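Local coordinates for segregation and condensation protein B (PDB 1T6S) that takes part in chromosome partitioning, probably as a partner of the SMC complex, and contains a winged helix-turn-helix, at residues A[47-50]-A[51-54]; A[122-125]-A[126-129]. One frame throughout, in Å; residues are numbered along the deposited sequence.

Contact 1 (A[47-50]-A[51-54])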
ATOM      1  N   GLU A  47      16.220  29.999 -18.844  1.00 31.05           N
ATOM      2  CA  GLU A  47      16.514  30.021 -20.278  1.00 33.30           C
ATOM      3  C   GLU A  47      15.882  28.825 -20.990  1.00 33.85           C
ATOM      4  O   GLU A  47      15.272  28.981 -22.052  1.00 32.80           O
ATOM      5  CB  GLU A  47      18.033  30.043 -20.532  1.00 38.51           C
ATOM      6  CG  GLU A  47      18.400  29.995 -22.022  1.00 45.31           C
ATOM      7  CD  GLU A  47      19.844  30.406 -22.324  1.00 50.11           C
ATOM      8  OE1 GLU A  47      20.573  30.811 -21.383  1.00 50.59           O
ATOM      9  OE2 GLU A  47      20.245  30.329 -23.521  1.00 51.86           O
ATOM     10  N   LEU A  48      16.017  27.636 -20.401  1.00 29.73           N
ATOM     11  CA  LEU A  48      15.428  26.441 -20.991  1.00 28.53           C
ATOM     12  C   LEU A  48      13.911  26.649 -21.089  1.00 28.18           C
ATOM     13  O   LEU A  48      13.316  26.428 -22.147  1.00 30.07           O
ATOM     14  CB  LEU A  48      15.740  25.197 -20.138  1.00 29.46           C
ATOM     15  CG  LEU A  48      17.201  24.696 -20.094  1.00 29.64           C
ATOM     16  CD1 LEU A  48      17.341  23.524 -19.122  1.00 31.10           C
ATOM     17  CD2 LEU A  48      17.635  24.281 -21.496  1.00 31.58           C
ATOM     18  N   ASN A  49      13.285  27.063 -19.990  1.00 26.28           N
ATOM     19  CA  ASN A  49      11.839  27.297 -19.997  1.00 28.55           C
ATOM     20  C   ASN A  49      11.469  28.341 -21.056  1.00 29.29           C
ATOM     21  O   ASN A  49      10.391  28.272 -21.652  1.00 28.65           O
ATOM     22  CB  ASN A  49      11.339  27.738 -18.611  1.00 29.34           C
ATOM     23  CG  ASN A  49      11.081  26.551 -17.667  1.00 30.15           C
ATOM     24  OD1 ASN A  49      10.676  25.464 -18.109  1.00 29.31           O
ATOM     25  ND2 ASN A  49      11.291  26.769 -16.369  1.00 27.47           N
ATOM     26  N   ARG A  50      12.356  29.304 -21.300  1.00 37.24           N
ATOM     27  CA  ARG A  50      12.077  30.299 -22.332  1.00 38.40           C
ATOM     28  C   ARG A  50      12.079  29.621 -23.707  1.00 38.90           C
ATOM     29  O   ARG A  50      11.228  29.921 -24.555  1.00 38.75           O
ATOM     30  CB  ARG A  50      13.085  31.453 -22.271  1.00 40.32           C
ATOM     31  CG  ARG A  50      12.545  32.674 -21.528  1.00 43.73           C
ATOM     32  CD  ARG A  50      13.453  33.906 -21.677  1.00 45.77           C
ATOM     33  NE  ARG A  50      14.670  33.813 -20.871  1.00 47.42           N
ATOM     34  CZ  ARG A  50      14.706  33.981 -19.553  1.00 47.06           C
ATOM     35  NH1 ARG A  50      13.596  34.255 -18.881  1.00 45.75           N
ATOM     36  NH2 ARG A  50      15.854  33.875 -18.908  1.00 48.33           N
ATOM     37  N   ASP A  51      13.007  28.691 -23.927  1.00 35.68           N
ATOM     38  CA  ASP A  51      13.061  27.962 -25.199  1.00 37.19           C
ATOM     39  C   ASP A  51      11.836  27.066 -25.395  1.00 35.75           C
ATOM     40  O   ASP A  51      11.375  26.876 -26.527  1.00 34.01           O
ATOM     41  CB  ASP A  51      14.324  27.090 -25.291  1.00 52.93           C
ATOM     42  CG  ASP A  51      15.597  27.908 -25.483  1.00 58.82           C
ATOM     43  OD1 ASP A  51      15.575  28.850 -26.309  1.00 62.17           O
ATOM     44  OD2 ASP A  51      16.623  27.597 -24.817  1.00 60.79           O
ATOM     45  N   TYR A  52      11.329  26.500 -24.296  1.00 33.90           N
ATOM     46  CA  TYR A  52      10.140  25.632 -24.349  1.00 32.79           C
ATOM     47  C   TYR A  52       8.945  26.476 -24.778  1.00 32.93           C
ATOM     48  O   TYR A  52       8.129  26.058 -25.602  1.00 34.94           O
ATOM     49  CB  TYR A  52       9.866  24.999 -22.971  1.00 28.55           C
ATOM     50  CG  TYR A  52      10.980  24.089 -22.486  1.00 29.87           C
ATOM     51  CD1 TYR A  52      11.182  23.868 -21.113  1.00 30.21           C
ATOM     52  CD2 TYR A  52      11.884  23.514 -23.389  1.00 28.28           C
ATOM     53  CE1 TYR A  52      12.269  23.114 -20.650  1.00 29.44           C
ATOM     54  CE2 TYR A  52      12.972  22.753 -22.936  1.00 29.29           C
ATOM     55  CZ  TYR A  52      13.159  22.568 -21.568  1.00 29.64           C
ATOM     56  OH  TYR A  52      14.266  21.889 -21.122  1.00 27.55           O
ATOM     57  N   GLU A  53       8.842  27.666 -24.199  1.00 29.85           N
ATOM     58  CA  GLU A  53       7.764  28.581 -24.544  1.00 30.77           C
ATOM     59  C   GLU A  53       7.883  28.989 -26.016  1.00 29.57           C
ATOM     60  O   GLU A  53       6.897  29.009 -26.741  1.00 30.64           O
ATOM     61  CB  GLU A  53       7.833  29.822 -23.670  1.00 37.62           C
ATOM     62  CG  GLU A  53       7.025  30.978 -24.222  1.00 42.05           C
ATOM     63  CD  GLU A  53       5.550  30.824 -23.977  1.00 44.94           C
ATOM     64  OE1 GLU A  53       4.762  31.579 -24.591  1.00 45.76           O
ATOM     65  OE2 GLU A  53       5.175  29.954 -23.159  1.00 47.06           O
ATOM     66  N   ALA A  54       9.107  29.287 -26.438  1.00 36.22           N
ATOM     67  CA  ALA A  54       9.411  29.717 -27.801  1.00 36.67           C
ATOM     68  C   ALA A  54       9.111  28.696 -28.902  1.00 37.39           C
ATOM     69  O   ALA A  54       8.578  29.057 -29.957  1.00 36.67           O
ATOM     70  CB  ALA A  54      10.868  30.133 -27.882  1.00 34.47           C
TER

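Contact 2 (A[122-125]-A[126-129]). With NO3 (nitrate ion), chain C.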
ATOM      1  N   PRO A 122     -22.118  -4.791  -1.661  1.00 51.56           N
ATOM      2  CA  PRO A 122     -20.660  -4.693  -1.537  1.00 49.26           C
ATOM      3  C   PRO A 122     -19.879  -5.064  -2.798  1.00 45.90           C
ATOM      4  O   PRO A 122     -20.436  -5.139  -3.886  1.00 44.41           O
ATOM      5  CB  PRO A 122     -20.361  -5.654  -0.407  1.00 49.62           C
ATOM      6  CG  PRO A 122     -21.267  -6.790  -0.755  1.00 49.03           C
ATOM      7  CD  PRO A 122     -22.587  -6.064  -1.078  1.00 50.16           C
ATOM      8  N   ASP A 123     -18.586  -5.321  -2.628  1.00 38.19           N
ATOM      9  CA  ASP A 123     -17.719  -5.638  -3.758  1.00 35.62           C
ATOM     10  C   ASP A 123     -16.726  -6.772  -3.469  1.00 34.07           C
ATOM     11  O   ASP A 123     -16.963  -7.611  -2.592  1.00 31.90           O
ATOM     12  CB  ASP A 123     -16.961  -4.373  -4.166  1.00 40.16           C
ATOM     13  CG  ASP A 123     -16.076  -3.833  -3.049  1.00 40.75           C
ATOM     14  OD1 ASP A 123     -15.523  -2.724  -3.214  1.00 43.72           O
ATOM     15  OD2 ASP A 123     -15.929  -4.516  -2.011  1.00 38.91           O
ATOM     16  N   TYR A 124     -15.617  -6.801  -4.208  1.00 31.77           N
ATOM     17  CA  TYR A 124     -14.612  -7.837  -4.012  1.00 31.49           C
ATOM     18  C   TYR A 124     -13.337  -7.311  -3.369  1.00 29.96           C
ATOM     19  O   TYR A 124     -12.277  -7.907  -3.530  1.00 28.93           O
ATOM     20  CB  TYR A 124     -14.228  -8.495  -5.344  1.00 35.55           C
ATOM     21  CG  TYR A 124     -15.373  -9.146  -6.084  1.00 35.94           C
ATOM     22  CD1 TYR A 124     -16.008  -8.487  -7.136  1.00 37.59           C
ATOM     23  CD2 TYR A 124     -15.818 -10.424  -5.741  1.00 37.18           C
ATOM     24  CE1 TYR A 124     -17.055  -9.083  -7.832  1.00 37.40           C
ATOM     25  CE2 TYR A 124     -16.870 -11.029  -6.432  1.00 37.64           C
ATOM     26  CZ  TYR A 124     -17.480 -10.352  -7.477  1.00 36.66           C
ATOM     27  OH  TYR A 124     -18.506 -10.936  -8.171  1.00 37.51           O
ATOM     28  N   SER A 125     -13.426  -6.207  -2.641  1.00 32.48           N
ATOM     29  CA  SER A 125     -12.232  -5.648  -2.022  1.00 33.56           C
ATOM     30  C   SER A 125     -11.522  -6.606  -1.080  1.00 33.59           C
ATOM     31  O   SER A 125     -10.292  -6.662  -1.060  1.00 33.51           O
ATOM     32  CB  SER A 125     -12.580  -4.346  -1.304  1.00 33.44           C
ATOM     33  OG  SER A 125     -12.814  -3.325  -2.257  1.00 34.37           O
ATOM     34  N   ILE A 126     -12.279  -7.355  -0.288  1.00 30.55           N
ATOM     35  CA  ILE A 126     -11.640  -8.315   0.609  1.00 30.18           C
ATOM     36  C   ILE A 126     -10.840  -9.341  -0.183  1.00 29.07           C
ATOM     37  O   ILE A 126      -9.705  -9.651   0.177  1.00 28.52           O
ATOM     38  CB  ILE A 126     -12.662  -9.069   1.482  1.00 35.59           C
ATOM     39  CG1 ILE A 126     -13.150  -8.157   2.605  1.00 36.86           C
ATOM     40  CG2 ILE A 126     -12.029 -10.344   2.056  1.00 34.64           C
ATOM     41  CD1 ILE A 126     -14.020  -7.057   2.138  1.00 43.08           C
ATOM     42  N   ASP A 127     -11.430  -9.888  -1.246  1.00 27.66           N
ATOM     43  CA  ASP A 127     -10.708 -10.874  -2.038  1.00 30.47           C
ATOM     44  C   ASP A 127      -9.446 -10.251  -2.634  1.00 30.48           C
ATOM     45  O   ASP A 127      -8.384 -10.878  -2.651  1.00 29.51           O
ATOM     46  CB  ASP A 127     -11.570 -11.431  -3.183  1.00 43.14           C
ATOM     47  CG  ASP A 127     -12.591 -12.457  -2.715  1.00 46.76           C
ATOM     48  OD1 ASP A 127     -12.357 -13.122  -1.683  1.00 49.10           O
ATOM     49  OD2 ASP A 127     -13.625 -12.609  -3.394  1.00 49.35           O
ATOM     50  N   ARG A 128      -9.559  -9.016  -3.115  1.00 35.07           N
ATOM     51  CA  ARG A 128      -8.406  -8.344  -3.712  1.00 37.51           C
ATOM     52  C   ARG A 128      -7.302  -8.127  -2.686  1.00 34.13           C
ATOM     53  O   ARG A 128      -6.129  -8.375  -2.963  1.00 35.20           O
ATOM     54  CB  ARG A 128      -8.830  -7.011  -4.350  1.00 40.26           C
ATOM     55  CG  ARG A 128      -9.824  -7.177  -5.486  1.00 43.90           C
ATOM     56  CD  ARG A 128      -9.856  -5.951  -6.406  1.00 49.81           C
ATOM     57  NE  ARG A 128     -10.242  -4.728  -5.700  1.00 54.46           N
ATOM     58  CZ  ARG A 128     -11.490  -4.340  -5.463  1.00 56.76           C
ATOM     59  NH1 ARG A 128     -12.505  -5.080  -5.886  1.00 59.01           N
ATOM     60  NH2 ARG A 128     -11.711  -3.215  -4.793  1.00 55.38           N
ATOM     61  N   LEU A 129      -7.684  -7.719  -1.481  1.00 32.69           N
ATOM     62  CA  LEU A 129      -6.709  -7.464  -0.428  1.00 30.26           C
ATOM     63  C   LEU A 129      -6.066  -8.764   0.058  1.00 32.21           C
ATOM     64  O   LEU A 129      -4.882  -8.787   0.405  1.00 30.13           O
ATOM     65  CB  LEU A 129      -7.374  -6.693   0.725  1.00 29.04           C
ATOM     66  CG  LEU A 129      -7.801  -5.244   0.374  1.00 29.50           C
ATOM     67  CD1 LEU A 129      -8.571  -4.620   1.518  1.00 25.01           C
ATOM     68  CD2 LEU A 129      -6.544  -4.417   0.067  1.00 27.83           C
TER
HETATM   69  N   NO3 C 402     -15.147  -9.241  -0.842  1.00 38.95           N
HETATM   70  O1  NO3 C 402     -16.185  -9.826  -0.453  1.00 39.41           O
HETATM   71  O2  NO3 C 402     -15.020  -8.096  -0.523  1.00 40.77           O
HETATM   72  O3  NO3 C 402     -14.365  -9.872  -1.501  1.00 37.70           O

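Contact 1 (A[47-50]-A[51-54])
Tyr52 leans back along its helix over Leu48, one turn earlier. CB starts beside a carbonyl oxygen, 3.6 Å from Asn49 O. With CG anti to the carbonyl carbon (chi1 -63°), the ring turns back toward the preceding turn, and Leu48 O sits over the ring centre, 3.3 Å above its plane. That same oxygen accepts the helical bond from Tyr52 N at 2.9 Å, the nitrogen lying close to the line of the C=O though its N-H is somewhat bent (150°), so one carbonyl serves the backbone while resting against an aromatic face. At the ring's edge CD1 meets Asn49 OD1 at 3.4 Å; the amide plane stands 74° from the ring plane, and this oxygen takes its hydrogen bond from Ile61 N. Farther out, CZ packs on Leu48 CB at 4.0 Å, where the leucine and tyrosine run side by side in the same direction. At the tip, OH lies 3.8 Å from Leu48 CB, with both methyls of that leucine close by, and hydrogen-bonds the carboxylate of Glu13. A tyrosine suits this place because its ring is buried against leucine while its hydroxyl still finds a polar mate. Around the helix, Glu47 and Asp51 also run abreast, with Glu47 OE2 and Asp51 OD2 4.7 Å apart. Any repulsion between these like charges is probably eased by the salt bridge of Glu47 to Arg5. Glu53, on the strand side, pairs likewise with Arg60. Helix 38-55 packs against both helix 2-18 and strand 59-64: Leu48 meets Leu9 and Glu13 of the one and Ile61 of the other, which also touches Tyr52. Phe59, at the start of that strand, meets the Tyr52 ring edge-to-face, joining helix to sheet.

Contact 2 (A[122-125]-A[126-129])
Ser125 O receives Leu129 N at 2.8 Å (N-H...O 158°), and Leu129 CG rests 3.2 Å from the same oxygen. Tyr124 at the N-cap gives its carbonyl oxygen to Arg128 N. Before it, Asp123 forms an Asx turn: OD2 accepts Ser125 N at 3.1 Å, and OD1 accepts Ser125 OG at 2.9 Å. CG stands between the backbone N and the carbonyl carbon (chi1 61°), which brings the carboxylate to Ser125, and both donors meet it from above its plane. Aspartate suits the place: its short carboxylate can accept from both groups two residues on. An alanine here would probably leave Ser125 N and OG without their acceptors and free the turn to shift. Helix 125-131 follows helices 87-106 and 111-118 and precedes the paired strands, the position of the recognition helix in DNA-binding winged helix-turn-helix folds, a role not established here. Its amino end holds a nitrate, probably from the crystallisation liquor: Ile126 N reaches O2 at 2.8 Å and Asp127 N reaches O3, with Lys111 also bonded. One guanidinium face of Arg128 covers Ser125 CA, which lies 3.6 Å off its plane toward the rim; NH2 is 4.2 Å from Asp123 OD1, beyond a salt bridge.

How the contacts relate
Contact 1 and contact 2 lie on opposite sides of the chain's centre, their own centres 48 Å apart and their nearest atoms about 39 Å apart, so neither touches the other. Each belongs to a compact unit of helices followed by an antiparallel pair of strands, and in each unit the third helix is involved: 38-55 near its end for contact 1, 125-131 at its start for contact 2. This is consistent with two winged-helix units in series. Each also has a nitrate close by, about 4 Å from the Asn49 side chain in one case and bound by backbone nitrogens in the other; these ions do not establish a functional site.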